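Local coordinates for protein microbial serine proteinases; subtilisin (Bacillus subtilis, PDB 2GKO) that cleaves peptide bonds as a calcium-loaded subtilisin-type serine protease, a psychrophilic member of the subtilase family, at residues A31-G36 with A116-H121; S87-V92 with A232-W237; G159-A164 with V272-E277. All coordinates share one frame; numbering follows the deposited sequence.

Contact 1 of 3, residues A31-G36 with A116-H121; sequences AVLDTG and AEAIRH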
ATOM      1  N   ALA A  31       0.830   8.504   3.292  1.00  8.66           N
ATOM      2  CA  ALA A  31      -0.105   9.248   2.508  1.00  8.91           C
ATOM      3  C   ALA A  31      -0.950   8.294   1.677  1.00  8.63           C
ATOM      4  O   ALA A  31      -0.480   7.710   0.700  1.00  8.38           O
ATOM      5  CB  ALA A  31       0.628  10.274   1.619  1.00  9.14           C
ATOM      6  N   VAL A  32      -2.189   8.141   2.088  1.00  7.96           N
ATOM      7  CA  VAL A  32      -3.120   7.271   1.426  1.00  8.76           C
ATOM      8  C   VAL A  32      -3.884   8.105   0.427  1.00  8.53           C
ATOM      9  O   VAL A  32      -4.747   8.929   0.782  1.00  9.52           O
ATOM     10  CB  VAL A  32      -4.054   6.585   2.446  1.00  8.96           C
ATOM     11  CG1 VAL A  32      -5.086   5.767   1.729  1.00  9.48           C
ATOM     12  CG2 VAL A  32      -3.226   5.707   3.413  1.00 10.33           C
ATOM     13  N   LEU A  33      -3.551   7.903  -0.843  1.00  8.39           N
ATOM     14  CA  LEU A  33      -4.159   8.635  -1.960  1.00  8.30           C
ATOM     15  C   LEU A  33      -5.252   7.760  -2.491  1.00  7.86           C
ATOM     16  O   LEU A  33      -5.012   6.726  -3.097  1.00  8.74           O
ATOM     17  CB  LEU A  33      -3.109   8.947  -3.033  1.00  8.75           C
ATOM     18  CG  LEU A  33      -2.260  10.193  -2.774  1.00  8.74           C
ATOM     19  CD1 LEU A  33      -1.496  10.153  -1.453  1.00  9.59           C
ATOM     20  CD2 LEU A  33      -1.281  10.321  -3.957  1.00 10.95           C
ATOM     21  N   ASP A  34      -6.496   8.142  -2.228  1.00  8.04           N
ATOM     22  CA  ASP A  34      -7.603   7.188  -2.400  1.00  7.48           C
ATOM     23  C   ASP A  34      -8.943   7.925  -2.354  1.00  8.32           C
ATOM     24  O   ASP A  34      -8.996   9.121  -2.630  1.00  7.00           O
ATOM     25  CB  ASP A  34      -7.465   6.073  -1.324  1.00  7.14           C
ATOM     26  CG  ASP A  34      -7.972   4.730  -1.795  1.00  6.94           C
ATOM     27  OD1 ASP A  34      -9.182   4.636  -2.194  1.00  8.72           O
ATOM     28  OD2 ASP A  34      -7.251   3.714  -1.774  1.00  8.76           O
ATOM     29  N   THR A  35     -10.035   7.247  -1.965  1.00  7.28           N
ATOM     30  CA  THR A  35     -11.374   7.819  -1.941  1.00  7.91           C
ATOM     31  C   THR A  35     -11.626   8.705  -0.735  1.00  7.93           C
ATOM     32  O   THR A  35     -12.750   9.156  -0.558  1.00  9.27           O
ATOM     33  CB  THR A  35     -12.435   6.713  -1.955  1.00  7.43           C
ATOM     34  OG1 THR A  35     -12.305   5.864  -0.799  1.00  8.20           O
ATOM     35  CG2 THR A  35     -12.255   5.806  -3.161  1.00  8.37           C
ATOM     36  N   GLY A  36     -10.590   8.935   0.073  1.00  8.86           N
ATOM     37  CA  GLY A  36     -10.683   9.673   1.325  1.00  9.06           C
ATOM     38  C   GLY A  36     -10.560   8.697   2.461  1.00 10.14           C
ATOM     39  O   GLY A  36     -10.333   7.516   2.238  1.00 11.41           O
ATOM     40  N   ALA A 116      -2.154  13.279  -9.658  1.00 13.31           N
ATOM     41  CA  ALA A 116      -0.831  13.861  -9.866  1.00 13.24           C
ATOM     42  C   ALA A 116      -0.571  15.040  -8.915  1.00 12.18           C
ATOM     43  O   ALA A 116       0.507  15.144  -8.366  1.00 12.74           O
ATOM     44  CB  ALA A 116      -0.666  14.279 -11.330  1.00 13.92           C
ATOM     45  N   GLU A 117      -1.567  15.890  -8.705  1.00 12.42           N
ATOM     46  CA  GLU A 117      -1.430  17.021  -7.803  1.00 12.94           C
ATOM     47  C   GLU A 117      -1.158  16.536  -6.383  1.00 12.26           C
ATOM     48  O   GLU A 117      -0.323  17.080  -5.668  1.00 11.37           O
ATOM     49  CB  GLU A 117      -2.681  17.885  -7.850  1.00 14.27           C
ATOM     50  CG  GLU A 117      -2.615  19.143  -7.001  1.00 18.52           C
ATOM     51  CD  GLU A 117      -1.653  20.200  -7.536  1.00 26.63           C
ATOM     52  OE1 GLU A 117      -1.052  20.013  -8.625  1.00 29.47           O
ATOM     53  OE2 GLU A 117      -1.474  21.215  -6.829  1.00 31.08           O
ATOM     54  N   ALA A 118      -1.854  15.481  -5.982  1.00 11.53           N
ATOM     55  CA  ALA A 118      -1.655  14.925  -4.645  1.00 11.04           C
ATOM     56  C   ALA A 118      -0.293  14.287  -4.446  1.00 10.67           C
ATOM     57  O   ALA A 118       0.315  14.435  -3.381  1.00 10.34           O
ATOM     58  CB  ALA A 118      -2.758  13.909  -4.345  1.00 10.51           C
ATOM     59  N   ILE A 119       0.207  13.588  -5.465  1.00  9.95           N
ATOM     60  CA  ILE A 119       1.530  12.993  -5.407  1.00 10.85           C
ATOM     61  C   ILE A 119       2.557  14.107  -5.254  1.00 10.95           C
ATOM     62  O   ILE A 119       3.430  14.041  -4.415  1.00 11.79           O
ATOM     63  CB  ILE A 119       1.836  12.155  -6.671  1.00 10.02           C
ATOM     64  CG1 ILE A 119       0.900  10.938  -6.766  1.00 10.76           C
ATOM     65  CG2 ILE A 119       3.273  11.664  -6.636  1.00 12.05           C
ATOM     66  CD1 ILE A 119       0.917  10.325  -8.125  1.00 10.21           C
ATOM     67  N   ARG A 120       2.456  15.132  -6.100  1.00 11.98           N
ATOM     68  CA  ARG A 120       3.384  16.245  -5.995  1.00 12.22           C
ATOM     69  C   ARG A 120       3.303  16.925  -4.638  1.00 11.66           C
ATOM     70  O   ARG A 120       4.328  17.268  -4.079  1.00 12.25           O
ATOM     71  CB  ARG A 120       3.153  17.262  -7.108  1.00 11.84           C
ATOM     72  CG  ARG A 120       3.488  16.728  -8.502  1.00 14.74           C
ATOM     73  CD  ARG A 120       3.224  17.726  -9.591  1.00 17.70           C
ATOM     74  NE  ARG A 120       3.941  18.955  -9.294  1.00 22.17           N
ATOM     75  CZ  ARG A 120       5.199  19.214  -9.659  1.00 23.85           C
ATOM     76  NH1 ARG A 120       5.746  20.370  -9.293  1.00 21.29           N
ATOM     77  NH2 ARG A 120       5.909  18.336 -10.390  1.00 22.96           N
ATOM     78  N   HIS A 121       2.096  17.129  -4.133  1.00 11.93           N
ATOM     79  CA  HIS A 121       1.911  17.780  -2.844  1.00 12.08           C
ATOM     80  C   HIS A 121       2.568  16.996  -1.709  1.00 12.09           C
ATOM     81  O   HIS A 121       3.211  17.573  -0.837  1.00 12.25           O
ATOM     82  CB  HIS A 121       0.435  18.040  -2.552  1.00 12.34           C
ATOM     83  CG  HIS A 121       0.214  18.828  -1.297  1.00 14.26           C
ATOM     84  ND1 HIS A 121       0.704  20.110  -1.131  1.00 16.61           N
ATOM     85  CD2 HIS A 121      -0.367  18.492  -0.120  1.00 13.76           C
ATOM     86  CE1 HIS A 121       0.388  20.544   0.080  1.00 17.20           C
ATOM     87  NE2 HIS A 121      -0.261  19.582   0.711  1.00 15.24           N
TER
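Leu33 drives one methyl, CD2, against the helix that covers this part of the parallel sheet, and the rest of the contact is gathered around that carbon. CD2 lies 3.6 Å from Ile119 CG1 and 3.9 Å from Ala118 CB, while the branch point behind it, Leu33 CG, stands 4.1 Å from the same Ala118 CB. The leucine and isoleucine side chains cross at about a right angle, and the small alanine lets the strand come close, with the two backbones nearest where Leu33 CA and Ala118 CA are 7.3 Å apart. Ile119 has its CG1 branch anti to the carbonyl carbon (chi1 -65°), which sets that arm beside the backbone N, where CG1 meets the leucine methyl. Around this tight spot, Met137 of the neighbouring parallel strand 133-137 touches both Leu33 and Ile119, Phe54 and Val103 touch Ala118, and helix 146-157 packs on Ile119 through Ala151 and Ala155. The solvent side of helix 112-129 is more open: Glu117, Arg120 and His121 are partly exposed and make no contact with the strand segment; Arg120 forms a cation-pi contact with Tyr154 and His121 NE2 a hydrogen bond with Lys52 NZ. This is the helix-on-sheet layering of the subtilase alpha/beta core, on the strand whose end carries Asp34; there Asp34 OD1 lies 2.8 Å from Thr35 N, whose N-H it accepts with its anti lone pair. No hydrogen bond or charge pair joins the two segments, which implies that the pairing between them is apolar packing of buried side chains.

Contact 2 of 3, residues S87-V92 with A232-W237; sequences SGVYGV and AVYSTW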
ATOM      1  N   SER A  87     -10.106  -2.558  21.627  1.00 19.55           N
ATOM      2  CA  SER A  87     -11.037  -3.527  21.038  1.00 19.41           C
ATOM      3  C   SER A  87     -11.173  -3.449  19.517  1.00 18.18           C
ATOM      4  O   SER A  87     -11.929  -4.209  18.923  1.00 18.73           O
ATOM      5  CB  SER A  87     -12.429  -3.314  21.636  1.00 20.25           C
ATOM      6  OG  SER A  87     -12.375  -3.586  23.025  1.00 24.67           O
ATOM      7  N   GLY A  88     -10.477  -2.509  18.892  1.00 16.46           N
ATOM      8  CA  GLY A  88     -10.569  -2.360  17.452  1.00 15.32           C
ATOM      9  C   GLY A  88      -9.546  -3.157  16.672  1.00 14.13           C
ATOM     10  O   GLY A  88      -8.815  -3.999  17.207  1.00 14.53           O
ATOM     11  N   VAL A  89      -9.497  -2.883  15.365  1.00 12.47           N
ATOM     12  CA  VAL A  89      -8.569  -3.535  14.469  1.00 11.59           C
ATOM     13  C   VAL A  89      -7.206  -2.829  14.434  1.00 10.86           C
ATOM     14  O   VAL A  89      -7.126  -1.619  14.629  1.00 10.34           O
ATOM     15  CB  VAL A  89      -9.189  -3.664  13.030  1.00 11.37           C
ATOM     16  CG1 VAL A  89      -9.094  -2.350  12.249  1.00 11.50           C
ATOM     17  CG2 VAL A  89      -8.539  -4.808  12.261  1.00 12.33           C
ATOM     18  N   TYR A  90      -6.161  -3.609  14.202  1.00 10.80           N
ATOM     19  CA  TYR A  90      -4.789  -3.165  14.119  1.00 11.60           C
ATOM     20  C   TYR A  90      -4.304  -3.320  12.684  1.00 11.16           C
ATOM     21  O   TYR A  90      -4.583  -4.329  12.026  1.00 11.09           O
ATOM     22  CB  TYR A  90      -3.890  -4.008  15.025  1.00 11.63           C
ATOM     23  CG  TYR A  90      -4.016  -3.685  16.489  1.00 13.17           C
ATOM     24  CD1 TYR A  90      -4.925  -4.374  17.288  1.00 15.31           C
ATOM     25  CD2 TYR A  90      -3.230  -2.714  17.070  1.00 13.62           C
ATOM     26  CE1 TYR A  90      -5.035  -4.077  18.661  1.00 14.87           C
ATOM     27  CE2 TYR A  90      -3.337  -2.410  18.428  1.00 14.82           C
ATOM     28  CZ  TYR A  90      -4.231  -3.092  19.205  1.00 16.93           C
ATOM     29  OH  TYR A  90      -4.291  -2.759  20.553  1.00 19.23           O
ATOM     30  N   GLY A  91      -3.584  -2.309  12.214  1.00 11.18           N
ATOM     31  CA  GLY A  91      -2.839  -2.388  10.981  1.00 10.76           C
ATOM     32  C   GLY A  91      -1.366  -2.584  11.252  1.00 10.92           C
ATOM     33  O   GLY A  91      -0.909  -2.755  12.392  1.00 11.32           O
ATOM     34  N   VAL A  92      -0.601  -2.545  10.186  1.00 10.49           N
ATOM     35  CA  VAL A  92       0.785  -2.967  10.236  1.00 10.34           C
ATOM     36  C   VAL A  92       1.654  -1.995  11.055  1.00 11.11           C
ATOM     37  O   VAL A  92       2.539  -2.422  11.815  1.00 12.19           O
ATOM     38  CB  VAL A  92       1.387  -3.159   8.800  1.00 10.92           C
ATOM     39  CG1 VAL A  92       2.849  -3.493   8.876  1.00 10.92           C
ATOM     40  CG2 VAL A  92       0.648  -4.247   8.033  1.00 10.93           C
ATOM     41  N   ALA A 232      -9.577 -11.379   0.890  1.00  9.66           N
ATOM     42  CA  ALA A 232     -10.393 -11.523   2.091  1.00  9.68           C
ATOM     43  C   ALA A 232      -9.814 -10.782   3.278  1.00 10.67           C
ATOM     44  O   ALA A 232      -9.643 -11.364   4.364  1.00 10.41           O
ATOM     45  CB  ALA A 232     -10.593 -12.983   2.402  1.00  9.75           C
ATOM     46  N   VAL A 233      -9.518  -9.497   3.068  1.00  9.80           N
ATOM     47  CA  VAL A 233      -8.874  -8.629   4.069  1.00  9.03           C
ATOM     48  C   VAL A 233      -9.932  -7.808   4.814  1.00  9.55           C
ATOM     49  O   VAL A 233     -10.686  -7.033   4.224  1.00  8.64           O
ATOM     50  CB  VAL A 233      -7.839  -7.699   3.415  1.00  8.93           C
ATOM     51  CG1 VAL A 233      -7.291  -6.679   4.406  1.00  7.85           C
ATOM     52  CG2 VAL A 233      -6.716  -8.507   2.815  1.00  8.70           C
ATOM     53  N   TYR A 234      -9.980  -8.010   6.128  1.00  9.13           N
ATOM     54  CA  TYR A 234     -10.895  -7.302   7.015  1.00  8.99           C
ATOM     55  C   TYR A 234     -10.171  -6.047   7.447  1.00  8.01           C
ATOM     56  O   TYR A 234      -9.013  -6.090   7.845  1.00  8.76           O
ATOM     57  CB  TYR A 234     -11.190  -8.180   8.253  1.00  8.65           C
ATOM     58  CG  TYR A 234     -12.035  -7.583   9.352  1.00  9.92           C
ATOM     59  CD1 TYR A 234     -13.403  -7.731   9.330  1.00 10.65           C
ATOM     60  CD2 TYR A 234     -11.460  -6.906  10.424  1.00 11.52           C
ATOM     61  CE1 TYR A 234     -14.193  -7.243  10.362  1.00 12.53           C
ATOM     62  CE2 TYR A 234     -12.243  -6.384  11.450  1.00 12.44           C
ATOM     63  CZ  TYR A 234     -13.598  -6.573  11.416  1.00 11.37           C
ATOM     64  OH  TYR A 234     -14.413  -6.073  12.421  1.00 14.18           O
ATOM     65  N   SER A 235     -10.867  -4.921   7.387  1.00  7.57           N
ATOM     66  CA  SER A 235     -10.314  -3.649   7.811  1.00  7.65           C
ATOM     67  C   SER A 235     -11.435  -2.675   8.078  1.00  6.56           C
ATOM     68  O   SER A 235     -12.604  -3.007   8.020  1.00  7.23           O
ATOM     69  CB  SER A 235      -9.356  -3.088   6.732  1.00  7.24           C
ATOM     70  OG  SER A 235      -8.619  -1.948   7.184  1.00  8.87           O
ATOM     71  N   THR A 236     -11.041  -1.461   8.438  1.00  7.07           N
ATOM     72  CA  THR A 236     -11.951  -0.353   8.698  1.00  8.02           C
ATOM     73  C   THR A 236     -12.753   0.060   7.452  1.00  8.16           C
ATOM     74  O   THR A 236     -12.310  -0.148   6.302  1.00  8.59           O
ATOM     75  CB  THR A 236     -11.105   0.826   9.225  1.00  8.37           C
ATOM     76  OG1 THR A 236      -9.961   1.043   8.381  1.00  8.47           O
ATOM     77  CG2 THR A 236     -10.515   0.507  10.602  1.00 10.18           C
ATOM     78  N   TRP A 237     -13.935   0.632   7.663  1.00  8.17           N
ATOM     79  CA  TRP A 237     -14.800   1.074   6.557  1.00  8.32           C
ATOM     80  C   TRP A 237     -15.312   2.480   6.810  1.00  9.22           C
ATOM     81  O   TRP A 237     -15.265   2.978   7.949  1.00  9.71           O
ATOM     82  CB  TRP A 237     -15.948   0.107   6.357  1.00  7.98           C
ATOM     83  CG  TRP A 237     -16.604   0.095   4.995  1.00  7.46           C
ATOM     84  CD1 TRP A 237     -17.906   0.352   4.728  1.00  9.01           C
ATOM     85  CD2 TRP A 237     -15.999  -0.273   3.751  1.00  7.43           C
ATOM     86  NE1 TRP A 237     -18.144   0.203   3.387  1.00  7.87           N
ATOM     87  CE2 TRP A 237     -17.000  -0.192   2.770  1.00  6.87           C
ATOM     88  CE3 TRP A 237     -14.702  -0.629   3.358  1.00  7.29           C
ATOM     89  CZ2 TRP A 237     -16.761  -0.469   1.428  1.00  7.08           C
ATOM     90  CZ3 TRP A 237     -14.472  -0.911   2.026  1.00  9.16           C
ATOM     91  CH2 TRP A 237     -15.496  -0.830   1.090  1.00  8.01           C
TER
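Val89 overlaps Tyr234 and Thr236 with its two methyls, one to each residue, and so wedges a loop against the short antiparallel hairpin of strands 233-236 and 242-245. The loop follows helix 71-80 and leads to strand 97-102 of the central sheet of this subtilisin fold; the hairpin precedes helix 248-265. Toward the aromatic residue goes CG2, which lies at the edge of the ring and near its plane, 4.0 Å from Tyr234 CD2 and 4.1 Å from Tyr234 CE2, so it is a rim contact and not one over the ring face. Tyr234 holds CG anti to its own backbone nitrogen (chi1 175°), and this carries the ring toward the valine although its CB starts off to the flank. Other residues fix the ring: Tyr242 of the partner strand meets it with nearly parallel planes, and the phenolic OH is hydrogen-bonded to Ser3 N. Thr236 sorts its two branches by polarity. Its hydroxyl is hydrogen-bonded to Thr73 O, and CG2 is left to face the loop. The hydroxyl of Ser235 is bonded separately, to His74 O. Those two bonds tie the hairpin to helix 71-80, the helix that begins at the ligand-pocket residue His71. Val89 is buried; Pro7 and Tyr242 also touch it, and its backbone N is bonded to Asp43 OD2. The nearest pair of the whole contact is a methyl on a methyl, Val89 CG1 against Thr236 CG2 at 3.6 Å.

Contact 3 of 3, residues G159-A164 with V272-E277; sequences GVLIIA and VDVRGE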
ATOM      1  N   GLY A 159      12.470  12.100  -2.304  1.00 14.59           N
ATOM      2  CA  GLY A 159      12.730  11.177  -1.225  1.00 13.63           C
ATOM      3  C   GLY A 159      11.516  10.407  -0.726  1.00 13.09           C
ATOM      4  O   GLY A 159      11.598   9.699   0.280  1.00 12.95           O
ATOM      5  N   VAL A 160      10.385  10.566  -1.413  1.00 12.20           N
ATOM      6  CA  VAL A 160       9.146   9.879  -1.059  1.00 12.35           C
ATOM      7  C   VAL A 160       9.211   8.440  -1.571  1.00 11.90           C
ATOM      8  O   VAL A 160       9.666   8.188  -2.689  1.00 12.27           O
ATOM      9  CB  VAL A 160       7.911  10.617  -1.639  1.00 11.98           C
ATOM     10  CG1 VAL A 160       6.613   9.872  -1.350  1.00 12.78           C
ATOM     11  CG2 VAL A 160       7.846  12.032  -1.109  1.00 11.27           C
ATOM     12  N   LEU A 161       8.820   7.485  -0.729  1.00 11.44           N
ATOM     13  CA  LEU A 161       8.669   6.096  -1.138  1.00 11.51           C
ATOM     14  C   LEU A 161       7.240   5.887  -1.641  1.00 11.69           C
ATOM     15  O   LEU A 161       6.295   6.247  -0.964  1.00 11.76           O
ATOM     16  CB  LEU A 161       8.948   5.155   0.011  1.00 11.90           C
ATOM     17  CG  LEU A 161       8.886   3.663  -0.309  1.00 12.90           C
ATOM     18  CD1 LEU A 161       9.905   3.261  -1.365  1.00 12.36           C
ATOM     19  CD2 LEU A 161       9.125   2.888   0.942  1.00 13.25           C
ATOM     20  N   ILE A 162       7.098   5.335  -2.838  1.00 10.88           N
ATOM     21  CA  ILE A 162       5.781   5.135  -3.449  1.00 11.36           C
ATOM     22  C   ILE A 162       5.459   3.643  -3.556  1.00 10.92           C
ATOM     23  O   ILE A 162       6.176   2.898  -4.193  1.00 11.04           O
ATOM     24  CB  ILE A 162       5.700   5.799  -4.831  1.00 11.26           C
ATOM     25  CG1 ILE A 162       5.891   7.324  -4.715  1.00 13.41           C
ATOM     26  CG2 ILE A 162       4.366   5.491  -5.469  1.00 11.06           C
ATOM     27  CD1 ILE A 162       7.205   7.823  -5.173  1.00 16.22           C
ATOM     28  N   ILE A 163       4.377   3.236  -2.910  1.00 10.05           N
ATOM     29  CA  ILE A 163       3.881   1.860  -2.939  1.00  9.29           C
ATOM     30  C   ILE A 163       2.553   1.868  -3.674  1.00  9.31           C
ATOM     31  O   ILE A 163       1.738   2.750  -3.450  1.00  9.23           O
ATOM     32  CB  ILE A 163       3.672   1.300  -1.498  1.00  8.75           C
ATOM     33  CG1 ILE A 163       4.876   1.592  -0.587  1.00 10.40           C
ATOM     34  CG2 ILE A 163       3.323  -0.207  -1.537  1.00  9.98           C
ATOM     35  CD1 ILE A 163       6.151   0.985  -1.031  1.00 11.27           C
ATOM     36  N   ALA A 164       2.340   0.899  -4.558  1.00  9.20           N
ATOM     37  CA  ALA A 164       1.105   0.825  -5.329  1.00  8.38           C
ATOM     38  C   ALA A 164       0.639  -0.599  -5.556  1.00  8.23           C
ATOM     39  O   ALA A 164       1.424  -1.527  -5.625  1.00  9.04           O
ATOM     40  CB  ALA A 164       1.297   1.506  -6.674  1.00  8.77           C
ATOM     41  N   VAL A 272      15.180   5.053  -1.100  1.00 15.76           N
ATOM     42  CA  VAL A 272      15.884   3.998  -1.835  1.00 15.79           C
ATOM     43  C   VAL A 272      16.390   2.913  -0.873  1.00 15.79           C
ATOM     44  O   VAL A 272      16.277   1.713  -1.161  1.00 14.57           O
ATOM     45  CB  VAL A 272      17.016   4.604  -2.726  1.00 15.76           C
ATOM     46  CG1 VAL A 272      17.778   3.514  -3.448  1.00 17.19           C
ATOM     47  CG2 VAL A 272      16.449   5.631  -3.726  1.00 17.06           C
ATOM     48  N   ASP A 273      16.931   3.326   0.280  1.00 15.86           N
ATOM     49  CA  ASP A 273      17.339   2.392   1.328  1.00 16.68           C
ATOM     50  C   ASP A 273      16.206   1.512   1.843  1.00 16.60           C
ATOM     51  O   ASP A 273      16.372   0.315   2.020  1.00 16.37           O
ATOM     52  CB  ASP A 273      17.894   3.130   2.547  1.00 17.08           C
ATOM     53  CG  ASP A 273      19.171   3.901   2.262  1.00 19.42           C
ATOM     54  OD1 ASP A 273      19.973   3.522   1.357  1.00 20.76           O
ATOM     55  OD2 ASP A 273      19.442   4.923   2.929  1.00 19.73           O
ATOM     56  N   VAL A 274      15.046   2.115   2.095  1.00 15.76           N
ATOM     57  CA  VAL A 274      13.921   1.393   2.657  1.00 15.39           C
ATOM     58  C   VAL A 274      13.352   0.443   1.615  1.00 14.90           C
ATOM     59  O   VAL A 274      13.004  -0.678   1.940  1.00 15.12           O
ATOM     60  CB  VAL A 274      12.832   2.363   3.187  1.00 15.11           C
ATOM     61  CG1 VAL A 274      11.580   1.599   3.633  1.00 15.78           C
ATOM     62  CG2 VAL A 274      13.408   3.218   4.314  1.00 14.50           C
ATOM     63  N   ARG A 275      13.299   0.906   0.371  1.00 15.35           N
ATOM     64  CA  ARG A 275      12.873   0.086  -0.755  1.00 15.51           C
ATOM     65  C   ARG A 275      13.780  -1.135  -0.896  1.00 15.67           C
ATOM     66  O   ARG A 275      13.316  -2.231  -1.149  1.00 15.47           O
ATOM     67  CB  ARG A 275      12.911   0.915  -2.026  1.00 15.62           C
ATOM     68  CG  ARG A 275      12.388   0.188  -3.240  1.00 14.73           C
ATOM     69  CD  ARG A 275      12.395   1.018  -4.464  1.00 12.62           C
ATOM     70  NE  ARG A 275      11.680   0.356  -5.559  1.00 13.41           N
ATOM     71  CZ  ARG A 275      11.495   0.886  -6.761  1.00 12.15           C
ATOM     72  NH1 ARG A 275      11.918   2.107  -7.051  1.00 14.90           N
ATOM     73  NH2 ARG A 275      10.792   0.213  -7.666  1.00 12.52           N
ATOM     74  N   GLY A 276      15.080  -0.918  -0.734  1.00 15.79           N
ATOM     75  CA  GLY A 276      16.049  -1.992  -0.791  1.00 15.51           C
ATOM     76  C   GLY A 276      15.872  -2.987   0.332  1.00 15.92           C
ATOM     77  O   GLY A 276      16.043  -4.189   0.126  1.00 16.27           O
ATOM     78  N   GLU A 277      15.515  -2.505   1.523  1.00 15.92           N
ATOM     79  CA  GLU A 277      15.219  -3.384   2.637  1.00 15.96           C
ATOM     80  C   GLU A 277      13.962  -4.217   2.370  1.00 15.78           C
ATOM     81  O   GLU A 277      13.937  -5.390   2.672  1.00 14.85           O
ATOM     82  CB  GLU A 277      15.104  -2.602   3.961  1.00 15.74           C
ATOM     83  CG  GLU A 277      14.813  -3.445   5.204  1.00 16.75           C
ATOM     84  CD  GLU A 277      15.924  -4.428   5.548  1.00 17.41           C
ATOM     85  OE1 GLU A 277      17.063  -4.239   5.062  1.00 20.52           O
ATOM     86  OE2 GLU A 277      15.634  -5.360   6.326  1.00 18.39           O
TER
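Leu161 reaches from the beginning of strand 161-165 to helix 271-283 and divides its two methyls between consecutive helix residues, Val274 and Arg275. Followed from its start, the helical segment first presents Val272, whose CB is directed away from the strand and which packs on Tyr156 instead. Asp273 next lies on the exposed side. Val274 is the first residue to make real contact: its CB points to the strand, and CG1, placed opposite the backbone nitrogen by a chi1 of 174°, comes within 3.9 Å of Leu161 CD2. The two side chains meet at a slant, and Trp263 of helix 248-265 packs on the valine. Arg275 comes next and offers its aliphatic root, with CB also 3.9 Å from Leu161 CD1. Beyond CB the arginine runs fully extended, all four chi angles near 180°, which carries its guanidinium group past the leucine. There NE forms a salt bridge with Glu225 OE2, NH1 is hydrogen-bonded to the hydroxyl of Tyr156 and NH2 to the carbonyl oxygen of Val183. Gly276 and Glu277 complete the turn through backbone bonds to Val272 and Asp273, with Gly276 N 2.9 Å from Val272 O, and Glu277 forms a salt bridge with Arg281. Ala259 of helix 248-265 also touches Leu161, which thus packs against two helices of the alpha/beta fold. A bound sodium ion lies about 5 Å from the arginine side chain; the Glu225 carboxylate probably offsets the guanidinium charge. The chemistry is thus divided within one residue: the apolar root of Arg275 seals against leucine, while its buried charged end, with every nitrogen bonded, links helix 271-283 to the sodium-site region.

How the contacts relate
Contacts 1 and 3 both press helices onto the same central sheet, where strand 133-137 runs in parallel between strands 29-34 and 161-165. Their centres are about 17 Å apart and their nearest atoms about 5 Å, without touching. Contact 2 lies farther off, its centre about 22 Å from that of contact 1 and about 24 Å from that of contact 3, and it sits across the centre of the chain from the latter. The bound phenylmethanesulfonic acid is about 12 Å from the side chains of both Leu33 and Thr236. Strand 161-165 ends at Ala165, a residue of that pocket, which links contact 3 to it; none of the residues that touch in the three contacts lines the pocket itself.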